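PDB 3MN8: carboxypeptidase D from Drosophila melanogaster, which removes C-terminal arginine or lysine residues from peptides and proteins, using a catalytic zinc ion, and so processes growth factors, peptide hormones and neuropeptides. Local coordinates for residues R87-T91 and I339-V343; L342-A346 and D413-A417. All coordinates share one frame; numbering follows the deposited sequence.

Contact 1 of 2, residues R87-T91 and I339-V343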
loop_
_atom_site.group_PDB
_atom_site.type_symbol
_atom_site.label_atom_id
_atom_site.label_comp_id
_atom_site.label_asym_id
_atom_site.label_seq_id
_atom_site.Cartn_x
_atom_site.Cartn_y
_atom_site.Cartn_z
ATOM N N ARG A 87 5.279 7.019 -16.578
ATOM C CA ARG A 87 5.997 6.747 -15.344
ATOM C C ARG A 87 7.466 6.713 -15.722
ATOM O O ARG A 87 7.868 5.920 -16.567
ATOM C CB ARG A 87 5.576 5.397 -14.749
ATOM C CG ARG A 87 5.587 5.344 -13.223
ATOM C CD ARG A 87 5.464 3.930 -12.702
ATOM N NE ARG A 87 6.753 3.249 -12.736
ATOM C CZ ARG A 87 7.111 2.360 -13.651
ATOM N NH1 ARG A 87 6.279 2.022 -14.625
ATOM N NH2 ARG A 87 8.304 1.810 -13.586
ATOM N N ASN A 88 8.268 7.586 -15.130
ATOM C CA ASN A 88 9.692 7.591 -15.444
ATOM C C ASN A 88 10.324 6.246 -15.116
ATOM O O ASN A 88 10.050 5.645 -14.072
ATOM C CB ASN A 88 10.408 8.709 -14.698
ATOM C CG ASN A 88 9.867 10.076 -15.060
ATOM O OD1 ASN A 88 9.413 10.831 -14.193
ATOM N ND2 ASN A 88 9.901 10.400 -16.351
ATOM N N LEU A 89 11.167 5.766 -16.017
ATOM C CA LEU A 89 11.820 4.495 -15.813
ATOM C C LEU A 89 12.346 4.421 -14.381
ATOM O O LEU A 89 12.960 5.359 -13.886
ATOM C CB LEU A 89 12.964 4.329 -16.810
ATOM C CG LEU A 89 13.455 2.894 -17.000
ATOM C CD1 LEU A 89 12.428 2.123 -17.804
ATOM C CD2 LEU A 89 14.796 2.869 -17.695
ATOM N N LEU A 90 12.075 3.304 -13.721
ATOM C CA LEU A 90 12.610 3.027 -12.395
ATOM C C LEU A 90 12.029 3.900 -11.289
ATOM O O LEU A 90 12.517 3.870 -10.162
ATOM C CB LEU A 90 14.139 3.081 -12.394
ATOM C CG LEU A 90 14.778 1.903 -13.135
ATOM C CD1 LEU A 90 16.299 1.988 -13.184
ATOM C CD2 LEU A 90 14.328 0.607 -12.485
ATOM N N THR A 91 10.993 4.669 -11.606
ATOM C CA THR A 91 10.191 5.277 -10.555
ATOM C C THR A 91 9.207 4.250 -10.026
ATOM O O THR A 91 8.467 3.649 -10.814
ATOM C CB THR A 91 9.390 6.504 -11.026
ATOM O OG1 THR A 91 10.291 7.564 -11.382
ATOM C CG2 THR A 91 8.486 6.981 -9.905
ATOM N N ILE A 339 17.263 -2.165 -3.830
ATOM C CA ILE A 339 17.839 -1.944 -5.144
ATOM C C ILE A 339 16.774 -1.903 -6.205
ATOM O O ILE A 339 15.579 -2.082 -5.942
ATOM C CB ILE A 339 18.807 -3.062 -5.562
ATOM C CG1 ILE A 339 18.074 -4.411 -5.526
ATOM C CG2 ILE A 339 20.069 -3.040 -4.693
ATOM C CD1 ILE A 339 18.898 -5.607 -5.994
ATOM N N LYS A 340 17.236 -1.662 -7.420
ATOM C CA LYS A 340 16.368 -1.598 -8.569
ATOM C C LYS A 340 17.256 -1.619 -9.789
ATOM O O LYS A 340 18.454 -1.300 -9.693
ATOM C CB LYS A 340 15.493 -0.340 -8.540
ATOM C CG LYS A 340 16.214 0.995 -8.624
ATOM C CD LYS A 340 15.173 2.104 -8.753
ATOM C CE LYS A 340 15.778 3.485 -8.722
ATOM N NZ LYS A 340 14.696 4.498 -8.571
ATOM N N GLY A 341 16.684 -2.026 -10.922
ATOM C CA GLY A 341 17.464 -2.149 -12.137
ATOM C C GLY A 341 16.731 -2.712 -13.331
ATOM O O GLY A 341 15.503 -2.859 -13.346
ATOM N N LEU A 342 17.511 -3.030 -14.353
ATOM C CA LEU A 342 16.959 -3.508 -15.602
ATOM C C LEU A 342 17.535 -4.848 -15.962
ATOM O O LEU A 342 18.747 -5.067 -15.867
ATOM C CB LEU A 342 17.271 -2.530 -16.727
ATOM C CG LEU A 342 16.798 -1.091 -16.510
ATOM C CD1 LEU A 342 17.364 -0.223 -17.615
ATOM C CD2 LEU A 342 15.266 -0.985 -16.438
ATOM N N VAL A 343 16.658 -5.748 -16.376
ATOM C CA VAL A 343 17.101 -6.979 -16.988
ATOM C C VAL A 343 16.886 -6.743 -18.464
ATOM O O VAL A 343 15.768 -6.473 -18.922
ATOM C CB VAL A 343 16.314 -8.201 -16.498
ATOM C CG1 VAL A 343 16.741 -9.449 -17.259
ATOM C CG2 VAL A 343 16.498 -8.372 -14.998
#
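L90 lies opposite K340, their CA atoms 7.1 Å apart, where a type II beta turn from N88 to T91 meets the strand at I339-V343. No backbone hydrogen bond joins the two segments, and side chains make most of the contact. The turn is closed by its own bond from T91 N to N88 O, 2.8 Å long. K340 reaches out from the strand with its chain extended beyond CG. Its NZ donates to L90 O at 2.8 Å. The ammonium group sits off the carbonyl plane, tilted by 31°. On the way, CD and CE of K340 run past L90 CB, with CD 3.9 Å from it. One lysine thus grips the L90 carbonyl with its tip and packs on the side chain with its stem. CG of L90 is anti to the carbonyl carbon (chi1 -71°), and the side chain heads for the strand. There L90 CD2 rests against the backbone of G341, 3.8 Å from G341 O. Farther along, L89 and L342 meet tip to tip, L89 CD2 lying 4.0 Å from L342 CD1. This pair forms the more exposed end of the patch. Within the loop, R87 NE bonds T91 O at 2.6 Å, nearly straight at 174°, with the oxygen in the guanidinium plane. That bond ties the two ends of the segment together. E373 pairs with R87, and E408 with K340, so both charges have acidic mates. W375 NE1 also donates to L90 O. The loop lies between strands 74-80 and 93-97 of the peptidase domain. It packs on the regulatory-like domain, against strand 339-344 and its two sheet neighbours, 373-376 and 410-415.

Contact 2 of 2, residues L342-A346 and D413-A417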
loop_
_atom_site.group_PDB
_atom_site.type_symbol
_atom_site.label_atom_id
_atom_site.label_comp_id
_atom_site.label_asym_id
_atom_site.label_seq_id
_atom_site.Cartn_x
_atom_site.Cartn_y
_atom_site.Cartn_z
ATOM N N LEU A 342 17.511 -3.030 -14.353
ATOM C CA LEU A 342 16.959 -3.508 -15.602
ATOM C C LEU A 342 17.535 -4.848 -15.962
ATOM O O LEU A 342 18.747 -5.067 -15.867
ATOM C CB LEU A 342 17.271 -2.530 -16.727
ATOM C CG LEU A 342 16.798 -1.091 -16.510
ATOM C CD1 LEU A 342 17.364 -0.223 -17.615
ATOM C CD2 LEU A 342 15.266 -0.985 -16.438
ATOM N N VAL A 343 16.658 -5.748 -16.376
ATOM C CA VAL A 343 17.101 -6.979 -16.988
ATOM C C VAL A 343 16.886 -6.743 -18.464
ATOM O O VAL A 343 15.768 -6.473 -18.922
ATOM C CB VAL A 343 16.314 -8.201 -16.498
ATOM C CG1 VAL A 343 16.741 -9.449 -17.259
ATOM C CG2 VAL A 343 16.498 -8.372 -14.998
ATOM N N THR A 344 17.976 -6.824 -19.209
ATOM C CA THR A 344 17.949 -6.397 -20.584
ATOM C C THR A 344 18.568 -7.414 -21.532
ATOM O O THR A 344 19.294 -8.322 -21.115
ATOM C CB THR A 344 18.699 -5.080 -20.737
ATOM O OG1 THR A 344 18.362 -4.494 -21.996
ATOM C CG2 THR A 344 20.211 -5.317 -20.663
ATOM N N ASP A 345 18.237 -7.247 -22.807
ATOM C CA ASP A 345 18.860 -7.947 -23.916
ATOM C C ASP A 345 20.341 -7.725 -23.945
ATOM O O ASP A 345 20.874 -6.859 -23.235
ATOM C CB ASP A 345 18.375 -7.323 -25.219
ATOM C CG ASP A 345 17.399 -8.174 -25.923
ATOM O OD1 ASP A 345 16.825 -7.706 -26.932
ATOM O OD2 ASP A 345 17.216 -9.315 -25.459
ATOM N N ALA A 346 20.986 -8.491 -24.822
ATOM C CA ALA A 346 22.297 -8.138 -25.352
ATOM C C ALA A 346 22.092 -6.962 -26.295
ATOM O O ALA A 346 22.951 -6.083 -26.390
ATOM C CB ALA A 346 22.919 -9.308 -26.089
ATOM N N ASP A 413 21.866 -3.691 -12.757
ATOM C CA ASP A 413 21.231 -4.203 -13.969
ATOM C C ASP A 413 21.737 -5.581 -14.329
ATOM O O ASP A 413 22.705 -6.072 -13.760
ATOM C CB ASP A 413 21.489 -3.270 -15.160
ATOM C CG ASP A 413 20.862 -1.902 -14.989
ATOM O OD1 ASP A 413 20.086 -1.693 -14.030
ATOM O OD2 ASP A 413 21.146 -1.036 -15.836
ATOM N N PHE A 414 21.078 -6.182 -15.307
ATOM C CA PHE A 414 21.455 -7.489 -15.794
ATOM C C PHE A 414 21.302 -7.576 -17.304
ATOM O O PHE A 414 20.280 -7.159 -17.860
ATOM C CB PHE A 414 20.599 -8.560 -15.125
ATOM C CG PHE A 414 20.775 -8.620 -13.639
ATOM C CD1 PHE A 414 19.975 -7.851 -12.807
ATOM C CD2 PHE A 414 21.748 -9.437 -13.069
ATOM C CE1 PHE A 414 20.131 -7.900 -11.430
ATOM C CE2 PHE A 414 21.918 -9.492 -11.694
ATOM C CZ PHE A 414 21.105 -8.724 -10.869
ATOM N N LYS A 415 22.335 -8.097 -17.961
ATOM C CA LYS A 415 22.214 -8.569 -19.333
ATOM C C LYS A 415 22.215 -10.099 -19.347
ATOM O O LYS A 415 23.061 -10.744 -18.722
ATOM C CB LYS A 415 23.320 -8.008 -20.227
ATOM C CG LYS A 415 23.216 -6.516 -20.440
ATOM C CD LYS A 415 23.995 -6.072 -21.669
ATOM C CE LYS A 415 23.597 -4.660 -22.102
ATOM N NZ LYS A 415 24.190 -4.298 -23.428
ATOM N N LEU A 416 21.239 -10.665 -20.050
ATOM C CA LEU A 416 21.091 -12.109 -20.162
ATOM C C LEU A 416 21.229 -12.518 -21.607
ATOM O O LEU A 416 20.681 -11.856 -22.495
ATOM C CB LEU A 416 19.711 -12.548 -19.673
ATOM C CG LEU A 416 19.260 -12.093 -18.290
ATOM C CD1 LEU A 416 17.898 -12.695 -17.931
ATOM C CD2 LEU A 416 20.307 -12.477 -17.274
ATOM N N ALA A 417 21.953 -13.611 -21.841
ATOM C CA ALA A 417 22.120 -14.135 -23.190
ATOM C C ALA A 417 21.047 -15.178 -23.443
ATOM O O ALA A 417 20.622 -15.860 -22.520
ATOM C CB ALA A 417 23.499 -14.727 -23.364
#
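Three backbone hydrogen bonds join the segments in parallel pairing. F414 N donates to L342 O at 2.6 Å. T344 N donates to F414 O at 2.7 Å. Just beyond the strand, L416 N closes the ladder on T344 O at 3.2 Å. D413 OD1 adds a fourth link, accepting L342 N at 2.9 Å from above its carboxylate plane. V343, F414 and L416 form an apolar group. CG1 of V343 is anti to the backbone N (chi1 175°) and meets L416 CD1 at 3.5 Å, while CG2 lies near CB of F414. On the other face, T344 and K415 run side by side, T344 CG2 against K415 CG. The K415 stem then passes along D345 O.

Farther out, V385 and A387 of strand 381-388 back F414, and A387 also touches V343. Y392 and S395 pack on L416. D413 OD2 forms a salt bridge with R411 NH1. An alanine in place of D413 would probably leave L342 N without its acceptor and R411 without this salt-bridge mate. Parallel pairing of strand 339-344 with strand 410-415, backed by strand 381-388 of a second sheet, fits the beta sandwich of the transthyretin-like domain that follows the catalytic domain in this enzyme.

Both contacts use strand 339-344 and share L342 and V343, and their centres are about 13 Å apart. Contact 1 joins two domains and is largely buried. Contact 2 lies wholly within the regulatory-like domain, farther from the centre of the chain and only partly buried. Their chemistry differs accordingly. Contact 1 rests on side chains and one lysine-to-carbonyl bond, whereas contact 2 is mainly a ladder of backbone bonds. L342 serves both, giving its side chain to the peptidase loop and its backbone to the neighbouring strand. The two also touch directly, where G341 CA lies 3.3 Å from D413 OD1. Both are away from the zinc site.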